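Local atomic coordinates of L-talarate/galactarate dehydratase (Salmonella typhimurium, PDB entry 2PP0), a protein that catalyses the magnesium-dependent dehydration of L-talarate and galactarate to 5-keto-4-deoxy-D-glucarate, and epimerizes L-talarate to galactarate in competition with dehydration. Residues 90-93 with 94-98; 105-108 with 109-112; 203-206 with 207-211. All coordinates share one frame; numbering follows the deposited sequence.

Interaction 1. Residues 90-93 with 94-98; sequences YAHA and KEIAD
The carbonyl oxygen of Ala-93 accepts two backbone N-H groups. Ala-97 N reaches this O at 2.9 Å, nearly along the C=O axis, whereas Ile-96 N lies above the carbonyl plane at 3.3 Å from the same O. One turn earlier, Lys-94 N bonds to Tyr-90 O in the ordinary helical way. Two of the side-chain pairs keep the i to i+4 spacing. Ile-96 lays its CG2 methyl over one face of the His-92 imidazole, displaced toward the rim, a CH-pi contact with CG2 4.0 Å from the ring centroid. The ring arrives there because His-92 CG stands anti to the backbone N (chi1 -171°), beside its own carbonyl carbon. Water completes two further links: one molecule, in the plane of the imidazole, lies 2.7 Å from His-92 ND1 and donates to Glu-95 OE1, and another joins Tyr-90 OH to Lys-94 NZ, accepting from the amine at the end of a fully extended chain. Helix 86-96 belongs to the N-terminal domain of the mandelate racemase family: Tyr-90 and Ala-97 pack on Leu-33 of strand 28-40, His-92 and Ile-96 meet helix 127-146 at Ala-131 and Ile-132, and Ala-93 touches both Leu-33 and Ala-131.

Interaction 2. Residues 105-108 with 109-112; sequences PNDI and DKIY
Pro-105 meets the following helix through its CA, which lies 4.0 Å from CD1 of Ile-111; the same isoleucine also packs against Leu-100 and Glu-103 of the preceding loop. Asn-106 contributes its backbone: its carbonyl oxygen takes a weak bond from Ile-108 N, closing an inverse gamma turn centred on Asp-107, and also receives Lys-143 NZ. This tight turn delivers the chain into helix 108-118 of the N-terminal domain, with Asp-107 at the N-cap position, although its carboxylate makes no capping bond. The Asp-107 side chain instead runs alongside that of Lys-110, both pointing the same way, with the two CB atoms 3.6 Å apart. With CG anti to the carbonyl carbon (chi1 -63°), the carboxylate is carried beside the lysine methylenes, and OD2 lies 3.8 Å from Lys-110 CD. The lysine is extended throughout, and its NZ stops 4.3 Å from Asp-107 OD2, beyond a salt bridge; a water spans the gap, donating to OD2 at 2.8 Å and accepting from NZ. The acid's strongest partner is Lys-153 of the second subunit, in a salt bridge with OD2; Ala-157 N of that subunit bonds OD1, so the helix start takes part in the interface with the second subunit. The backbone carbonyl of Asp-107 begins the helical bonding, its O receiving Ile-111 N at 2.9 Å. Ile-108 follows suit: Tyr-112 N bonds its O at 2.9 Å, while the Ile-108 side chain packs on Asp-136 and Ser-309, and the Tyr-112 hydroxyl bonds Gly-306 O.

Interaction 3. Residues 203-206 with 207-211; sequences CAED and IRRLT
Two torsions set the Glu-205 carboxylate against Arg-208: CG stands anti to the backbone N (chi1 -169°), and the chain then bends at chi2, turning the acid forward along the helix, toward Arg-208. That arginine answers with a chain extended from CG to NE, so the two side chains lie next to each other and point the same way. Their salt bridge is short but poorly directed. NH1 is 2.7 Å from Glu-205 OE2, yet the N-H...O angle is only 125°, a weak hydrogen bond within the ion pair, and the carboxylate and guanidinium planes are turned 41° apart. One guanidinium nitrogen thus serves one carboxylate oxygen, without the paired grip of a coplanar arrangement. The aliphatic part joins in, as CD of Arg-208 lies 3.5 Å from OE1 of Glu-205. Arg-209 crosses the same glutamate obliquely, and its CD approaches Glu-205 O at 3.1 Å while its N bonds that same oxygen. Bent at chi3, the chain takes the guanidinium away to Thr-174 O, which NH2 bonds. Leu-210 N continues the helical ladder, reaching Asp-206 O at 2.9 Å. Beyond the ladder, Asp-206 OD2 turns to the loop before the helix, accepting from Gln-200 N and weakly from Gly-199 N, and so ties the first turn to the chain leaving strand 194-197. That strand carries the proton acceptor Lys-197, whose side chain lies about 6 Å from that of Arg-209. Helix 203-217 is the crossover of a beta-alpha-beta unit of the barrel domain: Leu-210 packs on Leu-223 and Val-225 of strand 223-226, Cys-203 and Ile-207 face helix 233-243, and Arg-208 and Arg-209 meet Leu-176 of helix 176-188.

All three illustrate how side chains three or four residues apart along a helix serve different surroundings. Interactions 1 and 2 occupy consecutive helices of the N-terminal domain, their nearest atoms about 7 Å apart, and both lean on helix 127-146. Interaction 3 lies on the other side of the chain's centre, in the barrel domain, nearest atoms about 33 Å from interaction 1 and 34 Å from interaction 2. Each is partly buried, mixing buried and exposed residues. Their chemistry differs: 90-98 combines a CH-pi contact with water bridges; 105-112 has a water-spaced acid and lysine at a helix start that meets the second subunit; 203-211 has a direct ion pair in segments the second subunit does not touch.

Interaction 1. Residues 90-93 with 94-98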
# COMPACT_ATOMS: atom_id res chain seq x y z
N TYR B 90 16.14 19.94 -9.66
CA TYR B 90 16.33 19.68 -11.09
C TYR B 90 17.72 19.12 -11.39
O TYR B 90 17.87 18.16 -12.15
CB TYR B 90 16.14 20.95 -11.91
CG TYR B 90 16.50 20.78 -13.37
CD1 TYR B 90 15.61 20.17 -14.26
CD2 TYR B 90 17.73 21.22 -13.86
CE1 TYR B 90 15.95 20.00 -15.61
CE2 TYR B 90 18.07 21.06 -15.21
CZ TYR B 90 17.18 20.44 -16.07
OH TYR B 90 17.50 20.29 -17.40
N ALA B 91 18.75 19.72 -10.79
CA ALA B 91 20.12 19.27 -11.02
C ALA B 91 20.33 17.81 -10.64
O ALA B 91 20.99 17.06 -11.37
CB ALA B 91 21.11 20.17 -10.25
N HIS B 92 19.78 17.39 -9.50
CA HIS B 92 19.95 16.00 -9.07
C HIS B 92 19.12 15.06 -9.95
O HIS B 92 19.58 13.98 -10.31
CB HIS B 92 19.53 15.84 -7.61
CG HIS B 92 19.88 14.49 -7.04
ND1 HIS B 92 21.17 14.04 -6.94
CD2 HIS B 92 19.09 13.49 -6.58
CE1 HIS B 92 21.17 12.81 -6.45
NE2 HIS B 92 19.92 12.46 -6.22
N ALA B 93 17.89 15.46 -10.27
CA ALA B 93 17.03 14.64 -11.12
C ALA B 93 17.78 14.40 -12.43
O ALA B 93 17.82 13.28 -12.95
CB ALA B 93 15.72 15.37 -11.38
N LYS B 94 18.40 15.45 -12.94
CA LYS B 94 19.15 15.34 -14.18
C LYS B 94 20.34 14.38 -14.06
O LYS B 94 20.67 13.68 -15.00
CB LYS B 94 19.64 16.72 -14.61
CG LYS B 94 20.56 16.73 -15.82
CD LYS B 94 20.77 18.15 -16.31
CE LYS B 94 21.84 18.23 -17.38
NZ LYS B 94 22.10 19.66 -17.75
N GLU B 95 20.96 14.35 -12.88
CA GLU B 95 22.13 13.49 -12.68
C GLU B 95 21.83 12.01 -12.43
O GLU B 95 22.72 11.17 -12.54
CB GLU B 95 23.01 14.07 -11.54
CG GLU B 95 24.37 13.37 -11.38
CD GLU B 95 25.32 14.08 -10.40
OE1 GLU B 95 24.85 14.88 -9.56
OE2 GLU B 95 26.53 13.82 -10.46
N ILE B 96 20.57 11.69 -12.11
CA ILE B 96 20.19 10.30 -11.85
C ILE B 96 19.17 9.71 -12.84
O ILE B 96 19.01 8.49 -12.90
CB ILE B 96 19.57 10.13 -10.43
CG1 ILE B 96 18.29 10.97 -10.32
CG2 ILE B 96 20.58 10.54 -9.36
CD1 ILE B 96 17.54 10.78 -9.01
N ALA B 97 18.48 10.56 -13.59
CA ALA B 97 17.45 10.12 -14.54
C ALA B 97 17.83 9.00 -15.51
O ALA B 97 17.01 8.13 -15.82
CB ALA B 97 16.94 11.32 -15.33
N ASP B 98 19.07 9.02 -15.98
CA ASP B 98 19.56 8.00 -16.91
C ASP B 98 19.35 6.57 -16.39
O ASP B 98 19.21 5.64 -17.18
CB ASP B 98 21.04 8.24 -17.20
CG ASP B 98 21.79 8.78 -15.99
OD1 ASP B 98 21.58 9.97 -15.64
OD2 ASP B 98 22.56 8.00 -15.40
O HOH W 1 19.99 21.25 -18.28
O HOH W 2 23.02 15.80 -7.95

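Interaction 2. Residues 105-108 with 109-112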
# COMPACT_ATOMS: atom_id res chain seq x y z
N PRO B 105 8.89 -0.12 -15.93
CA PRO B 105 8.19 0.95 -15.23
C PRO B 105 7.19 0.56 -14.14
O PRO B 105 6.83 1.39 -13.30
CB PRO B 105 7.54 1.73 -16.37
CG PRO B 105 7.23 0.65 -17.37
CD PRO B 105 8.52 -0.15 -17.36
N ASN B 106 6.73 -0.69 -14.14
CA ASN B 106 5.77 -1.11 -13.13
C ASN B 106 6.37 -1.35 -11.75
O ASN B 106 5.67 -1.26 -10.75
CB ASN B 106 5.03 -2.36 -13.60
CG ASN B 106 4.31 -2.12 -14.91
OD1 ASN B 106 4.72 -2.61 -15.96
ND2 ASN B 106 3.24 -1.34 -14.85
N ASP B 107 7.66 -1.66 -11.70
CA ASP B 107 8.35 -1.92 -10.44
C ASP B 107 8.82 -0.59 -9.85
O ASP B 107 10.01 -0.31 -9.75
CB ASP B 107 9.52 -2.87 -10.67
CG ASP B 107 9.06 -4.24 -11.17
OD1 ASP B 107 7.85 -4.51 -11.05
OD2 ASP B 107 9.89 -5.05 -11.65
N ILE B 108 7.84 0.21 -9.45
CA ILE B 108 8.06 1.54 -8.90
C ILE B 108 8.98 1.63 -7.69
O ILE B 108 9.89 2.47 -7.67
CB ILE B 108 6.70 2.21 -8.59
CG1 ILE B 108 5.88 2.29 -9.89
CG2 ILE B 108 6.93 3.61 -8.01
CD1 ILE B 108 4.54 3.01 -9.75
N ASP B 109 8.77 0.78 -6.68
CA ASP B 109 9.63 0.80 -5.49
C ASP B 109 11.01 0.31 -5.86
O ASP B 109 12.01 0.76 -5.30
CB ASP B 109 9.10 -0.12 -4.39
CG ASP B 109 7.90 0.45 -3.67
OD1 ASP B 109 7.84 1.69 -3.50
OD2 ASP B 109 7.03 -0.34 -3.26
N LYS B 110 11.07 -0.64 -6.79
CA LYS B 110 12.34 -1.20 -7.22
C LYS B 110 13.17 -0.10 -7.87
O LYS B 110 14.38 0.01 -7.63
CB LYS B 110 12.10 -2.35 -8.20
CG LYS B 110 13.34 -3.15 -8.54
CD LYS B 110 13.01 -4.25 -9.55
CE LYS B 110 14.23 -5.09 -9.87
NZ LYS B 110 13.87 -6.25 -10.73
N ILE B 111 12.53 0.73 -8.69
CA ILE B 111 13.20 1.84 -9.36
C ILE B 111 13.59 2.91 -8.34
O ILE B 111 14.68 3.48 -8.40
CB ILE B 111 12.28 2.48 -10.43
CG1 ILE B 111 12.10 1.50 -11.60
CG2 ILE B 111 12.88 3.77 -10.94
CD1 ILE B 111 11.05 1.95 -12.61
N TYR B 112 12.68 3.20 -7.41
CA TYR B 112 12.93 4.18 -6.37
C TYR B 112 14.23 3.80 -5.65
O TYR B 112 15.13 4.63 -5.49
CB TYR B 112 11.78 4.19 -5.36
CG TYR B 112 11.57 5.51 -4.67
CD1 TYR B 112 10.45 6.28 -4.94
CD2 TYR B 112 12.51 6.00 -3.76
CE1 TYR B 112 10.25 7.51 -4.32
CE2 TYR B 112 12.33 7.22 -3.14
CZ TYR B 112 11.21 7.97 -3.42
OH TYR B 112 11.03 9.20 -2.82
O HOH W 3 11.28 -7.16 -10.43

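Interaction 3. Residues 203-206 with 207-211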
# COMPACT_ATOMS: atom_id res chain seq x y z
N CYS B 203 -0.55 39.85 17.51
CA CYS B 203 -1.58 38.84 17.79
C CYS B 203 -2.97 39.45 17.80
O CYS B 203 -3.96 38.76 17.54
CB CYS B 203 -1.31 38.16 19.14
SG CYS B 203 0.10 37.03 19.14
N ALA B 204 -3.04 40.74 18.12
CA ALA B 204 -4.32 41.44 18.17
C ALA B 204 -4.94 41.59 16.78
O ALA B 204 -6.16 41.48 16.62
CB ALA B 204 -4.12 42.82 18.80
N GLU B 205 -4.10 41.82 15.78
CA GLU B 205 -4.58 41.99 14.41
C GLU B 205 -5.05 40.67 13.79
O GLU B 205 -5.86 40.67 12.87
CB GLU B 205 -3.48 42.63 13.55
CG GLU B 205 -3.94 43.09 12.17
CD GLU B 205 -5.14 44.03 12.22
OE1 GLU B 205 -5.19 44.90 13.12
OE2 GLU B 205 -6.03 43.91 11.35
N ASP B 206 -4.52 39.56 14.30
CA ASP B 206 -4.91 38.24 13.80
C ASP B 206 -6.29 37.86 14.34
O ASP B 206 -7.12 37.29 13.62
CB ASP B 206 -3.91 37.17 14.22
CG ASP B 206 -2.72 37.08 13.29
OD1 ASP B 206 -2.79 37.66 12.18
OD2 ASP B 206 -1.73 36.42 13.65
N ILE B 207 -6.53 38.17 15.61
CA ILE B 207 -7.81 37.88 16.23
C ILE B 207 -8.86 38.75 15.54
O ILE B 207 -9.97 38.31 15.27
CB ILE B 207 -7.80 38.21 17.74
CG1 ILE B 207 -6.92 37.20 18.49
CG2 ILE B 207 -9.22 38.23 18.30
CD1 ILE B 207 -7.37 35.76 18.32
N ARG B 208 -8.48 39.99 15.25
CA ARG B 208 -9.36 40.94 14.59
C ARG B 208 -9.80 40.42 13.22
O ARG B 208 -10.99 40.38 12.92
CB ARG B 208 -8.64 42.28 14.42
CG ARG B 208 -9.40 43.29 13.58
CD ARG B 208 -8.69 44.63 13.54
NE ARG B 208 -9.39 45.57 12.67
CZ ARG B 208 -9.32 45.57 11.35
NH1 ARG B 208 -8.55 44.68 10.72
NH2 ARG B 208 -10.01 46.46 10.64
N ARG B 209 -8.83 40.01 12.41
CA ARG B 209 -9.13 39.48 11.09
C ARG B 209 -9.96 38.20 11.19
O ARG B 209 -10.93 38.03 10.46
CB ARG B 209 -7.83 39.23 10.32
CG ARG B 209 -7.09 40.50 9.95
CD ARG B 209 -5.60 40.28 9.78
NE ARG B 209 -5.24 39.48 8.61
CZ ARG B 209 -5.42 39.86 7.35
NH1 ARG B 209 -5.95 41.05 7.08
NH2 ARG B 209 -5.04 39.07 6.36
N LEU B 210 -9.57 37.32 12.11
CA LEU B 210 -10.28 36.05 12.29
C LEU B 210 -11.73 36.28 12.72
O LEU B 210 -12.64 35.58 12.26
CB LEU B 210 -9.56 35.17 13.32
CG LEU B 210 -10.11 33.76 13.56
CD1 LEU B 210 -10.15 32.98 12.26
CD2 LEU B 210 -9.22 33.04 14.57
N THR B 211 -11.96 37.25 13.60
CA THR B 211 -13.31 37.54 14.06
C THR B 211 -14.17 38.09 12.92
O THR B 211 -15.35 37.77 12.80
CB THR B 211 -13.32 38.56 15.23
OG1 THR B 211 -12.77 39.80 14.78
CG2 THR B 211 -12.51 38.03 16.40